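Local coordinates for prephenate dehydratase:Amino acid-binding ACT (Brucella abortus, PDB 6VH5), which probably catalyses the conversion of prephenate to 3-phenylpyruvate with loss of carbon dioxide and water, a step of phenylalanine biosynthesis, and binds phenylalanine in its ACT domain, at residues H106-L112 and L179-N185; I27-G31 and P54-A59; A33-T39 and P170-L176; D94-V98 and S200-Q204. All coordinates share one frame; numbering follows the deposited sequence.

The four contacts illustrate how one catalytic domain of two lobes is tied together by different chemistry at different places. Interaction 1 is backbone pairing at the edge of one five-stranded sheet; interactions 2 and 4 both belong to the other sheet, the first setting a helix on strand 26-30, the second pairing the outer strand 96-104 with the chain that leaves strand 193-200. Interaction 3 lies between interactions 1 and 2, joining the helix after strand 26-30 to helix 171-176 without a hydrogen bond across it. Interactions 1, 2 and 3 are partly buried, with interaction 3 touching both of the others, whereas interaction 4 is a surface contact.

Interaction 1 (H106-L112 and L179-N185); sequences HFQLMVL and LDILEEN
A classic beta bulge interrupts the antiparallel pairing of strand 108-111 with the edge strand 180-183, and L109 is the residue opposite it. Its carbonyl O receives the N-H of L182 at 2.8 Å and, weakly, that of E183, while L109 N gives its own hydrogen to E183 O at 3.1 Å. Beyond the bulge the register is regular again: V111 N bonds to D180 O, and D180 N returns to V111 O. Between these pairs M110 stands opposite I181 as a non-hydrogen-bonded pair, and M110 CA comes close to D180 O in a C-H...O contact.

At the other end the side chain of Q108 takes over from the backbone. With its chain bent at chi2 (-67°), its amide swings alongside N185, the two amide planes 45° apart. Q108 OE1 accepts from N185 N at 2.9 Å, the donor standing above the carbonyl plane, and Q108 NE2 donates to N185 OD1 at 3.1 Å, so two bonds fix the rotation of this amide. The amide of N185 also lies over one face of the H106 ring, near its rim, while H106 ND1 turns to E187.

The apolar side chains divide between the two faces. M110 crosses L179 at about a right angle, SD to L179 CD1 3.8 Å, on the face covered by helices 150-160 and 171-176; on the other, V111 CG1 meets L182 CD2 at 4.2 Å. A mixed sheet of this kind, with helices on its face and 180-183 at its edge, is consistent with one lobe of the periplasmic-binding-protein-like fold of prephenate dehydratases.

Interaction 2 (I27-G31 and P54-A59); sequences ISFQG and PTFEDA
S28, on strand 26-30, makes the first contact with helix 56-64. Its hydroxyl lies between the backbone N and the carbonyl carbon (chi1 58°), from where S28 OG donates to A59 O at 2.8 Å. A weak bond also relates this hydroxyl to L70 O of the neighbouring strand 70-77. The methyl of A59 rests against the strand, CB lying 4.0 Å from S28 OG and 4.1 Å from F29 C. F29 itself turns its ring from the helix 56-64 side and packs on S37 and D38 of helix 36-44.

Q30 carries most of the remaining contact. Its chain leaves the backbone with CG anti to N (chi1 -177°) and then bends, laying Q30 CG against the turn from T55 to F56, 3.4 Å from T55 C. The same CG sits over one face of the F56 ring in a CH-pi contact, 4.2 Å from the centroid and displaced toward the rim, while Q30 CB touches F56 CD1 at 3.6 Å. The amide plane is inclined 64° to the ring. From its far end NE2 sends a nearly straight bond to P54 O, 3.1 Å long, with the oxygen in the plane of the Q30 amide although the donor stands well above the carbonyl plane of P54.

T55 completes the start of the helix as its N-cap, OG1 accepting from D58 N. Because both strand side chains bond to main-chain carbonyls, those of P54 and A59, they tie the strand to the backbone at the start of the helix rather than to its side chains.

Interaction 3 (A33-T39 and P170-L176); sequences AGANSDT and PRLAADL
L172 and D38 meet at about a right angle: CD2 of the leucine comes against the carboxylate, 3.4 Å from D38 OD2. That contact is apolar on one side only, for D38 is already engaged. D38 OD2 takes the N-H of G34, N to O 3.0 Å, on its anti lone pair, nearly straight at 172°, and OD1 forms a salt bridge with R42. With its CG beside the carbonyl carbon (chi1 -173°), D38 reaches back to the loop preceding its own helix, and the leucine methyl packs against a group already held by two partners.

T39 passes L172 in the opposite direction, OG1 lying 3.7 Å from L172 CB. The hydroxyl donates to A35 O, which also receives T39 N from the opposite face of its carbonyl plane.

G34, in the loop before helix 36-44, lies against helix 171-176. L172 CD2 approaches G34 CA at 3.6 Å and L176 CD1 approaches G34 N at 3.7 Å; the backbone angles of G34 suit glycine, and its CA lies 4.2 Å from A173 CA. Further along, N36 crosses the proline ring obliquely, OD1 resting 3.3 Å from P170 CG. The side chain of N36 is about 6 Å from that of T194, predicted to be essential for activity.

The start of helix 36-44 and its preceding loop thus meet helix 171-176 across the two lobes, an arrangement consistent with the interlobe cleft in which prephenate dehydratases of this fold place their active site.

Interaction 4 (D94-V98 and S200-Q204); sequences DMHIV and SKNKQ
The H96 imidazole carries the side chain of K203 over one of its faces: CB of the lysine stands 3.5 Å from the ring centroid, 17° from the normal and displaced toward the rim, in a CH-pi contact. K203 CB comes nearest H96 CE1, at 3.3 Å. At the ring edge, in plane, lies S200 O, and K201 O is also close to that plane. A first torsion that sets CG beside the backbone N (chi1 -56°) turns the H96 ring toward the 200-204 segment; the extended K203 chain then runs on from the ring, and its amine makes a cation-pi contact with W205.

One backbone pair joins the segments. H96 and S200 form an antiparallel hydrogen-bonded pair, H96 N to S200 O and S200 N to H96 O both 2.8 Å, and M95 CA adds a C-H...O contact to S200 O. Past this pair the second segment turns, S200 OG donating to N202 O on a lone pair at 3.0 Å.

V98 meets two partners. Its methyls touch S200 CB, and V98 CG1 comes 3.3 Å from Q204 OE1, the two side chains crossing at about a right angle.

M95 points its chain toward helices 56-64 and 86-92, K201 reaches E64 of the former in a salt bridge, and V98 and S200 both pack on L70 of strand 70-77, which places the contact at the start of strand 96-104, beside the last residue of strand 193-200.

Interaction 1 (H106-L112 and L179-N185)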
loop_
_atom_site.group_PDB
_atom_site.type_symbol
_atom_site.label_atom_id
_atom_site.label_comp_id
_atom_site.label_asym_id
_atom_site.label_seq_id
_atom_site.Cartn_x
_atom_site.Cartn_y
_atom_site.Cartn_z
ATOM N N HIS A 106 -15.773 5.758 -8.922
ATOM C CA HIS A 106 -16.511 7.009 -9.048
ATOM C C HIS A 106 -17.199 7.347 -7.733
ATOM O O HIS A 106 -17.625 6.457 -6.989
ATOM C CB HIS A 106 -17.546 6.943 -10.179
ATOM C CG HIS A 106 -16.940 6.805 -11.540
ATOM N ND1 HIS A 106 -16.030 7.710 -12.044
ATOM C CD2 HIS A 106 -17.084 5.848 -12.487
ATOM C CE1 HIS A 106 -15.656 7.326 -13.252
ATOM N NE2 HIS A 106 -16.279 6.198 -13.543
ATOM N N PHE A 107 -17.324 8.649 -7.470
ATOM C CA PHE A 107 -17.985 9.170 -6.282
ATOM C C PHE A 107 -19.278 9.874 -6.655
ATOM O O PHE A 107 -19.320 10.653 -7.614
ATOM C CB PHE A 107 -17.098 10.162 -5.534
ATOM C CG PHE A 107 -16.072 9.523 -4.681
ATOM C CD1 PHE A 107 -14.768 9.423 -5.113
ATOM C CD2 PHE A 107 -16.419 9.002 -3.445
ATOM C CE1 PHE A 107 -13.820 8.821 -4.325
ATOM C CE2 PHE A 107 -15.476 8.399 -2.647
ATOM C CZ PHE A 107 -14.172 8.300 -3.091
ATOM N N GLN A 108 -20.317 9.633 -5.860
ATOM C CA GLN A 108 -21.621 10.247 -6.055
ATOM C C GLN A 108 -21.955 11.107 -4.846
ATOM O O GLN A 108 -21.786 10.670 -3.703
ATOM C CB GLN A 108 -22.701 9.180 -6.265
ATOM C CG GLN A 108 -22.254 8.006 -7.134
ATOM C CD GLN A 108 -22.007 8.403 -8.578
ATOM O OE1 GLN A 108 -22.356 9.508 -9.002
ATOM N NE2 GLN A 108 -21.381 7.511 -9.338
ATOM N N LEU A 109 -22.426 12.327 -5.103
ATOM C CA LEU A 109 -22.900 13.218 -4.049
ATOM C C LEU A 109 -24.348 12.851 -3.762
ATOM O O LEU A 109 -25.225 13.014 -4.617
ATOM C CB LEU A 109 -22.751 14.682 -4.470
ATOM C CG LEU A 109 -23.367 15.783 -3.595
ATOM C CD1 LEU A 109 -22.683 15.903 -2.237
ATOM C CD2 LEU A 109 -23.292 17.115 -4.342
ATOM N N MET A 110 -24.601 12.327 -2.572
ATOM C CA MET A 110 -25.910 11.795 -2.244
ATOM C C MET A 110 -26.450 12.480 -1.000
ATOM O O MET A 110 -25.698 12.854 -0.096
ATOM C CB MET A 110 -25.863 10.275 -2.031
ATOM C CG MET A 110 -24.760 9.822 -1.122
ATOM S SD MET A 110 -24.594 8.026 -1.113
ATOM C CE MET A 110 -23.900 7.718 -2.744
ATOM N N VAL A 111 -27.771 12.620 -0.961
ATOM C CA VAL A 111 -28.469 13.333 0.100
ATOM C C VAL A 111 -29.755 12.587 0.435
ATOM O O VAL A 111 -30.147 11.636 -0.244
ATOM C CB VAL A 111 -28.786 14.792 -0.295
ATOM C CG1 VAL A 111 -27.499 15.598 -0.460
ATOM C CG2 VAL A 111 -29.613 14.822 -1.577
ATOM N N LEU A 112 -30.419 13.037 1.493
ATOM C CA LEU A 112 -31.692 12.438 1.847
ATOM C C LEU A 112 -32.718 12.716 0.749
ATOM O O LEU A 112 -32.599 13.702 0.016
ATOM C CB LEU A 112 -32.188 12.974 3.184
ATOM C CG LEU A 112 -31.343 12.637 4.412
ATOM C CD1 LEU A 112 -31.731 13.565 5.565
ATOM C CD2 LEU A 112 -31.519 11.170 4.806
ATOM N N LEU A 179 -30.872 6.736 -0.700
ATOM C CA LEU A 179 -30.461 8.129 -0.787
ATOM C C LEU A 179 -30.572 8.641 -2.219
ATOM O O LEU A 179 -30.435 7.884 -3.183
ATOM C CB LEU A 179 -29.024 8.314 -0.290
ATOM C CG LEU A 179 -28.743 8.032 1.193
ATOM C CD1 LEU A 179 -27.277 8.332 1.536
ATOM C CD2 LEU A 179 -29.698 8.792 2.111
ATOM N N ASP A 180 -30.857 9.937 -2.337
ATOM C CA ASP A 180 -30.912 10.606 -3.628
ATOM C C ASP A 180 -29.513 11.003 -4.064
ATOM O O ASP A 180 -28.733 11.528 -3.268
ATOM C CB ASP A 180 -31.775 11.866 -3.548
ATOM C CG ASP A 180 -33.236 11.596 -3.807
ATOM O OD1 ASP A 180 -33.556 10.472 -4.250
ATOM O OD2 ASP A 180 -34.054 12.520 -3.599
ATOM N N ILE A 181 -29.201 10.771 -5.337
ATOM C CA ILE A 181 -27.937 11.222 -5.911
ATOM C C ILE A 181 -28.182 12.599 -6.511
ATOM O O ILE A 181 -28.865 12.738 -7.530
ATOM C CB ILE A 181 -27.393 10.243 -6.955
ATOM C CG1 ILE A 181 -26.971 8.949 -6.261
ATOM C CG2 ILE A 181 -26.219 10.869 -7.711
ATOM C CD1 ILE A 181 -26.321 7.948 -7.160
ATOM N N LEU A 182 -27.642 13.622 -5.852
ATOM C CA LEU A 182 -27.819 14.991 -6.312
ATOM C C LEU A 182 -26.962 15.271 -7.543
ATOM O O LEU A 182 -27.424 15.911 -8.491
ATOM C CB LEU A 182 -27.467 15.943 -5.177
ATOM C CG LEU A 182 -27.860 17.405 -5.236
ATOM C CD1 LEU A 182 -29.321 17.576 -5.641
ATOM C CD2 LEU A 182 -27.597 17.976 -3.869
ATOM N N GLU A 183 -25.709 14.805 -7.542
ATOM C CA GLU A 183 -24.804 14.970 -8.671
ATOM C C GLU A 183 -23.992 13.693 -8.858
ATOM O O GLU A 183 -23.643 13.008 -7.893
ATOM C CB GLU A 183 -23.875 16.185 -8.492
ATOM C CG GLU A 183 -23.353 16.766 -9.798
ATOM C CD GLU A 183 -22.439 17.971 -9.599
ATOM O OE1 GLU A 183 -21.371 18.035 -10.251
ATOM O OE2 GLU A 183 -22.777 18.843 -8.770
ATOM N N GLU A 184 -23.673 13.399 -10.113
ATOM C CA GLU A 184 -23.035 12.151 -10.496
ATOM C C GLU A 184 -21.563 12.384 -10.778
ATOM O O GLU A 184 -21.190 13.438 -11.293
ATOM C CB GLU A 184 -23.700 11.557 -11.737
ATOM C CG GLU A 184 -24.948 10.751 -11.441
ATOM C CD GLU A 184 -25.607 10.215 -12.695
ATOM O OE1 GLU A 184 -25.139 10.544 -13.808
ATOM O OE2 GLU A 184 -26.598 9.466 -12.565
ATOM N N ASN A 185 -20.729 11.409 -10.411
ATOM C CA ASN A 185 -19.314 11.369 -10.804
ATOM C C ASN A 185 -18.607 12.691 -10.509
ATOM O O ASN A 185 -18.071 13.353 -11.398
ATOM C CB ASN A 185 -19.172 10.994 -12.284
ATOM C CG ASN A 185 -19.601 9.573 -12.564
ATOM O OD1 ASN A 185 -19.727 8.756 -11.643
ATOM N ND2 ASN A 185 -19.852 9.271 -13.834
#

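Interaction 2 (I27-G31 and P54-A59)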
loop_
_atom_site.group_PDB
_atom_site.type_symbol
_atom_site.label_atom_id
_atom_site.label_comp_id
_atom_site.label_asym_id
_atom_site.label_seq_id
_atom_site.Cartn_x
_atom_site.Cartn_y
_atom_site.Cartn_z
ATOM N N ILE A 27 -18.931 -14.413 -0.571
ATOM C CA ILE A 27 -17.658 -13.863 -1.007
ATOM C C ILE A 27 -17.281 -12.729 -0.067
ATOM O O ILE A 27 -17.999 -11.723 0.026
ATOM C CB ILE A 27 -17.696 -13.388 -2.469
ATOM C CG1 ILE A 27 -16.417 -12.607 -2.795
ATOM C CG2 ILE A 27 -18.969 -12.614 -2.764
ATOM C CD1 ILE A 27 -16.117 -12.507 -4.280
ATOM N N SER A 28 -16.167 -12.891 0.641
ATOM C CA SER A 28 -15.764 -11.886 1.614
ATOM C C SER A 28 -15.122 -10.678 0.939
ATOM O O SER A 28 -14.451 -10.792 -0.091
ATOM C CB SER A 28 -14.797 -12.488 2.629
ATOM O OG SER A 28 -13.656 -13.020 1.987
ATOM N N PHE A 29 -15.329 -9.509 1.543
ATOM C CA PHE A 29 -14.635 -8.300 1.126
ATOM C C PHE A 29 -14.368 -7.448 2.359
ATOM O O PHE A 29 -15.069 -7.551 3.371
ATOM C CB PHE A 29 -15.450 -7.506 0.096
ATOM C CG PHE A 29 -16.692 -6.856 0.670
ATOM C CD1 PHE A 29 -16.671 -5.534 1.097
ATOM C CD2 PHE A 29 -17.877 -7.569 0.790
ATOM C CE1 PHE A 29 -17.812 -4.935 1.633
ATOM C CE2 PHE A 29 -19.019 -6.976 1.320
ATOM C CZ PHE A 29 -18.987 -5.656 1.740
ATOM N N GLN A 30 -13.372 -6.571 2.252
ATOM C CA GLN A 30 -13.052 -5.641 3.325
ATOM C C GLN A 30 -13.867 -4.368 3.135
ATOM O O GLN A 30 -13.813 -3.747 2.067
ATOM C CB GLN A 30 -11.554 -5.322 3.343
ATOM C CG GLN A 30 -11.085 -4.405 4.480
ATOM C CD GLN A 30 -11.404 -2.917 4.238
ATOM O OE1 GLN A 30 -11.315 -2.421 3.115
ATOM N NE2 GLN A 30 -11.793 -2.213 5.302
ATOM N N GLY A 31 -14.612 -3.979 4.181
ATOM C CA GLY A 31 -15.351 -2.740 4.259
ATOM C C GLY A 31 -16.780 -2.955 4.730
ATOM O O GLY A 31 -17.153 -4.023 5.231
ATOM N N PRO A 54 -14.210 -6.410 8.559
ATOM C CA PRO A 54 -13.620 -5.104 8.891
ATOM C C PRO A 54 -12.225 -4.901 8.323
ATOM O O PRO A 54 -11.867 -3.760 8.011
ATOM C CB PRO A 54 -13.639 -5.082 10.429
ATOM C CG PRO A 54 -13.787 -6.506 10.850
ATOM C CD PRO A 54 -14.537 -7.208 9.755
ATOM N N THR A 55 -11.433 -5.958 8.160
ATOM C CA THR A 55 -10.077 -5.842 7.640
ATOM C C THR A 55 -9.835 -6.858 6.531
ATOM O O THR A 55 -10.589 -7.824 6.370
ATOM C CB THR A 55 -9.015 -6.040 8.732
ATOM O OG1 THR A 55 -9.020 -7.408 9.163
ATOM C CG2 THR A 55 -9.245 -5.112 9.898
ATOM N N PHE A 56 -8.765 -6.605 5.755
ATOM C CA PHE A 56 -8.338 -7.543 4.719
ATOM C C PHE A 56 -8.049 -8.910 5.317
ATOM O O PHE A 56 -8.446 -9.944 4.766
ATOM C CB PHE A 56 -7.069 -7.041 4.021
ATOM C CG PHE A 56 -7.238 -5.766 3.251
ATOM C CD1 PHE A 56 -8.171 -5.664 2.237
ATOM C CD2 PHE A 56 -6.414 -4.684 3.507
ATOM C CE1 PHE A 56 -8.313 -4.499 1.531
ATOM C CE2 PHE A 56 -6.542 -3.519 2.796
ATOM C CZ PHE A 56 -7.496 -3.423 1.810
ATOM N N GLU A 57 -7.323 -8.926 6.436
ATOM C CA GLU A 57 -6.995 -10.175 7.113
ATOM C C GLU A 57 -8.256 -10.960 7.451
ATOM O O GLU A 57 -8.324 -12.168 7.198
ATOM C CB GLU A 57 -6.161 -9.874 8.362
ATOM C CG GLU A 57 -4.772 -9.323 8.043
ATOM C CD GLU A 57 -4.750 -7.827 7.680
ATOM O OE1 GLU A 57 -3.644 -7.315 7.384
ATOM O OE2 GLU A 57 -5.827 -7.175 7.656
ATOM N N ASP A 58 -9.285 -10.277 7.966
ATOM C CA ASP A 58 -10.554 -10.947 8.239
ATOM C C ASP A 58 -11.181 -11.474 6.956
ATOM O O ASP A 58 -11.801 -12.547 6.953
ATOM C CB ASP A 58 -11.518 -9.992 8.942
ATOM C CG ASP A 58 -11.119 -9.698 10.377
ATOM O OD1 ASP A 58 -10.597 -10.612 11.064
ATOM O OD2 ASP A 58 -11.331 -8.540 10.810
ATOM N N ALA A 59 -11.052 -10.720 5.859
ATOM C CA ALA A 59 -11.526 -11.215 4.572
ATOM C C ALA A 59 -10.744 -12.451 4.129
ATOM O O ALA A 59 -11.310 -13.342 3.487
ATOM C CB ALA A 59 -11.445 -10.111 3.515
#

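Interaction 3 (A33-T39 and P170-L176)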
loop_
_atom_site.group_PDB
_atom_site.type_symbol
_atom_site.label_atom_id
_atom_site.label_comp_id
_atom_site.label_asym_id
_atom_site.label_seq_id
_atom_site.Cartn_x
_atom_site.Cartn_y
_atom_site.Cartn_z
ATOM N N ALA A 33 -21.027 -2.651 3.823
ATOM C CA ALA A 33 -21.924 -2.826 2.688
ATOM C C ALA A 33 -22.035 -1.528 1.882
ATOM O O ALA A 33 -22.074 -0.428 2.439
ATOM C CB ALA A 33 -23.309 -3.260 3.188
ATOM N N GLY A 34 -22.048 -1.658 0.559
ATOM C CA GLY A 34 -22.110 -0.494 -0.299
ATOM C C GLY A 34 -20.768 0.027 -0.759
ATOM O O GLY A 34 -20.728 1.004 -1.511
ATOM N N ALA A 35 -19.671 -0.587 -0.323
ATOM C CA ALA A 35 -18.340 -0.134 -0.684
ATOM C C ALA A 35 -18.028 -0.476 -2.140
ATOM O O ALA A 35 -18.804 -1.132 -2.841
ATOM C CB ALA A 35 -17.295 -0.766 0.236
ATOM N N ASN A 36 -16.873 0.010 -2.603
ATOM C CA ASN A 36 -16.402 -0.357 -3.932
ATOM C C ASN A 36 -16.056 -1.846 -4.005
ATOM O O ASN A 36 -16.264 -2.485 -5.046
ATOM C CB ASN A 36 -15.197 0.507 -4.327
ATOM C CG ASN A 36 -15.585 1.935 -4.690
ATOM O OD1 ASN A 36 -16.555 2.166 -5.417
ATOM N ND2 ASN A 36 -14.809 2.900 -4.205
ATOM N N SER A 37 -15.506 -2.411 -2.921
ATOM C CA SER A 37 -15.239 -3.854 -2.883
ATOM C C SER A 37 -16.523 -4.657 -3.048
ATOM O O SER A 37 -16.546 -5.668 -3.759
ATOM C CB SER A 37 -14.557 -4.242 -1.569
ATOM O OG SER A 37 -13.211 -3.811 -1.521
ATOM N N ASP A 38 -17.600 -4.214 -2.391
ATOM C CA ASP A 38 -18.915 -4.825 -2.564
ATOM C C ASP A 38 -19.393 -4.697 -4.008
ATOM O O ASP A 38 -19.953 -5.645 -4.573
ATOM C CB ASP A 38 -19.897 -4.169 -1.583
ATOM C CG ASP A 38 -21.273 -4.832 -1.548
ATOM O OD1 ASP A 38 -21.508 -5.851 -2.227
ATOM O OD2 ASP A 38 -22.143 -4.298 -0.834
ATOM N N THR A 39 -19.170 -3.533 -4.626
ATOM C CA THR A 39 -19.543 -3.349 -6.027
ATOM C C THR A 39 -18.843 -4.367 -6.922
ATOM O O THR A 39 -19.470 -4.972 -7.802
ATOM C CB THR A 39 -19.187 -1.927 -6.471
ATOM O OG1 THR A 39 -19.843 -0.980 -5.618
ATOM C CG2 THR A 39 -19.585 -1.678 -7.934
ATOM N N PRO A 170 -19.839 5.472 -3.185
ATOM C CA PRO A 170 -20.084 4.762 -4.445
ATOM C C PRO A 170 -21.569 4.675 -4.748
ATOM O O PRO A 170 -22.414 4.697 -3.851
ATOM C CB PRO A 170 -19.495 3.365 -4.192
ATOM C CG PRO A 170 -18.492 3.562 -3.093
ATOM C CD PRO A 170 -19.133 4.620 -2.216
ATOM N N ARG A 171 -21.875 4.533 -6.042
ATOM C CA ARG A 171 -23.265 4.509 -6.487
ATOM C C ARG A 171 -24.074 3.443 -5.751
ATOM O O ARG A 171 -25.255 3.656 -5.445
ATOM C CB ARG A 171 -23.324 4.280 -7.998
ATOM C CG ARG A 171 -24.728 4.017 -8.531
ATOM C CD ARG A 171 -24.747 3.850 -10.040
ATOM N NE ARG A 171 -23.994 4.911 -10.698
ATOM C CZ ARG A 171 -24.492 6.102 -11.023
ATOM N NH1 ARG A 171 -23.717 6.998 -11.619
ATOM N NH2 ARG A 171 -25.755 6.405 -10.740
ATOM N N LEU A 172 -23.450 2.298 -5.443
ATOM C CA LEU A 172 -24.147 1.205 -4.766
ATOM C C LEU A 172 -24.704 1.631 -3.413
ATOM O O LEU A 172 -25.822 1.248 -3.047
ATOM C CB LEU A 172 -23.215 -0.000 -4.598
ATOM C CG LEU A 172 -23.749 -1.124 -3.702
ATOM C CD1 LEU A 172 -24.989 -1.773 -4.301
ATOM C CD2 LEU A 172 -22.661 -2.167 -3.477
ATOM N N ALA A 173 -23.948 2.431 -2.659
ATOM C CA ALA A 173 -24.411 2.821 -1.334
ATOM C C ALA A 173 -25.687 3.648 -1.407
ATOM O O ALA A 173 -26.511 3.587 -0.487
ATOM C CB ALA A 173 -23.318 3.596 -0.595
ATOM N N ALA A 174 -25.888 4.401 -2.496
ATOM C CA ALA A 174 -27.111 5.194 -2.616
ATOM C C ALA A 174 -28.342 4.300 -2.720
ATOM O O ALA A 174 -29.373 4.577 -2.091
ATOM C CB ALA A 174 -27.028 6.142 -3.810
ATOM N N ASP A 175 -28.258 3.233 -3.520
ATOM C CA ASP A 175 -29.389 2.319 -3.653
ATOM C C ASP A 175 -29.678 1.611 -2.336
ATOM O O ASP A 175 -30.841 1.450 -1.952
ATOM C CB ASP A 175 -29.116 1.288 -4.749
ATOM C CG ASP A 175 -28.455 1.892 -5.979
ATOM O OD1 ASP A 175 -28.669 3.095 -6.251
ATOM O OD2 ASP A 175 -27.722 1.154 -6.677
ATOM N N LEU A 176 -28.628 1.194 -1.625
ATOM C CA LEU A 176 -28.812 0.421 -0.400
ATOM C C LEU A 176 -29.446 1.261 0.703
ATOM O O LEU A 176 -30.322 0.779 1.433
ATOM C CB LEU A 176 -27.473 -0.161 0.063
ATOM C CG LEU A 176 -26.934 -1.357 -0.729
ATOM C CD1 LEU A 176 -25.722 -2.004 -0.047
ATOM C CD2 LEU A 176 -28.027 -2.393 -0.984
#

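Interaction 4 (D94-V98 and S200-Q204)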
loop_
_atom_site.group_PDB
_atom_site.type_symbol
_atom_site.label_atom_id
_atom_site.label_comp_id
_atom_site.label_asym_id
_atom_site.label_seq_id
_atom_site.Cartn_x
_atom_site.Cartn_y
_atom_site.Cartn_z
ATOM N N ASP A 94 -2.461 -20.220 2.352
ATOM C CA ASP A 94 -2.451 -21.267 1.338
ATOM C C ASP A 94 -3.603 -21.043 0.370
ATOM O O ASP A 94 -4.566 -21.806 0.297
ATOM C CB ASP A 94 -2.498 -22.651 1.965
ATOM C CG ASP A 94 -2.484 -23.737 0.916
ATOM O OD1 ASP A 94 -1.464 -23.849 0.196
ATOM O OD2 ASP A 94 -3.506 -24.441 0.780
ATOM N N MET A 95 -3.524 -19.920 -0.329
ATOM C CA MET A 95 -4.621 -19.474 -1.163
ATOM C C MET A 95 -4.113 -19.163 -2.555
ATOM O O MET A 95 -2.907 -19.042 -2.798
ATOM C CB MET A 95 -5.349 -18.279 -0.561
ATOM C CG MET A 95 -6.206 -18.706 0.605
ATOM S SD MET A 95 -7.218 -17.390 1.238
ATOM C CE MET A 95 -6.566 -17.241 2.900
ATOM N N HIS A 96 -5.067 -19.084 -3.473
ATOM C CA HIS A 96 -4.767 -18.978 -4.885
ATOM C C HIS A 96 -5.593 -17.865 -5.506
ATOM O O HIS A 96 -6.683 -17.526 -5.035
ATOM C CB HIS A 96 -5.070 -20.305 -5.577
ATOM C CG HIS A 96 -4.343 -21.470 -4.976
ATOM N ND1 HIS A 96 -3.233 -22.045 -5.561
ATOM C CD2 HIS A 96 -4.574 -22.171 -3.840
ATOM C CE1 HIS A 96 -2.810 -23.044 -4.806
ATOM N NE2 HIS A 96 -3.610 -23.148 -3.760
ATOM N N ILE A 97 -5.057 -17.297 -6.573
ATOM C CA ILE A 97 -5.772 -16.316 -7.368
ATOM C C ILE A 97 -6.527 -17.066 -8.456
ATOM O O ILE A 97 -5.928 -17.806 -9.238
ATOM C CB ILE A 97 -4.796 -15.298 -7.964
ATOM C CG1 ILE A 97 -3.921 -14.739 -6.840
ATOM C CG2 ILE A 97 -5.564 -14.196 -8.677
ATOM C CD1 ILE A 97 -2.773 -13.895 -7.317
ATOM N N VAL A 98 -7.842 -16.890 -8.501
ATOM C CA VAL A 98 -8.687 -17.549 -9.483
ATOM C C VAL A 98 -9.426 -16.546 -10.356
ATOM O O VAL A 98 -10.351 -16.918 -11.079
ATOM C CB VAL A 98 -9.674 -18.519 -8.805
ATOM C CG1 VAL A 98 -8.914 -19.689 -8.169
ATOM C CG2 VAL A 98 -10.469 -17.790 -7.764
ATOM N N SER A 200 -8.979 -17.855 -3.414
ATOM C CA SER A 200 -9.638 -19.107 -3.074
ATOM C C SER A 200 -8.708 -19.960 -2.224
ATOM O O SER A 200 -7.484 -19.896 -2.360
ATOM C CB SER A 200 -10.039 -19.884 -4.338
ATOM O OG SER A 200 -10.452 -21.199 -4.021
ATOM N N LYS A 201 -9.315 -20.812 -1.394
ATOM C CA LYS A 201 -8.556 -21.715 -0.539
ATOM C C LYS A 201 -8.038 -22.913 -1.318
ATOM O O LYS A 201 -7.003 -23.486 -0.957
ATOM C CB LYS A 201 -9.437 -22.172 0.631
ATOM C CG LYS A 201 -8.835 -23.246 1.556
ATOM C CD LYS A 201 -9.924 -23.881 2.432
ATOM C CE LYS A 201 -9.361 -24.658 3.621
ATOM N NZ LYS A 201 -8.918 -23.754 4.718
ATOM N N ASN A 202 -8.723 -23.267 -2.399
ATOM C CA ASN A 202 -8.417 -24.434 -3.206
ATOM C C ASN A 202 -7.909 -24.004 -4.572
ATOM O O ASN A 202 -8.400 -23.029 -5.149
ATOM C CB ASN A 202 -9.639 -25.330 -3.352
ATOM C CG ASN A 202 -10.039 -25.957 -2.037
ATOM O OD1 ASN A 202 -11.117 -25.678 -1.518
ATOM N ND2 ASN A 202 -9.157 -26.777 -1.470
ATOM N N LYS A 203 -6.944 -24.759 -5.083
ATOM C CA LYS A 203 -6.255 -24.410 -6.308
ATOM C C LYS A 203 -7.090 -24.796 -7.518
ATOM O O LYS A 203 -7.729 -25.852 -7.546
ATOM C CB LYS A 203 -4.897 -25.121 -6.344
ATOM C CG LYS A 203 -4.264 -25.335 -7.727
ATOM C CD LYS A 203 -3.060 -26.290 -7.604
ATOM C CE LYS A 203 -2.243 -26.375 -8.896
ATOM N NZ LYS A 203 -0.873 -26.910 -8.662
ATOM N N GLN A 204 -7.139 -23.892 -8.491
ATOM C CA GLN A 204 -7.853 -24.137 -9.737
ATOM C C GLN A 204 -7.167 -23.302 -10.797
ATOM O O GLN A 204 -7.084 -22.079 -10.660
ATOM C CB GLN A 204 -9.336 -23.758 -9.632
ATOM C CG GLN A 204 -10.062 -23.672 -10.980
ATOM C CD GLN A 204 -10.174 -22.240 -11.521
ATOM O OE1 GLN A 204 -10.295 -21.280 -10.758
ATOM N NE2 GLN A 204 -10.137 -22.100 -12.842
#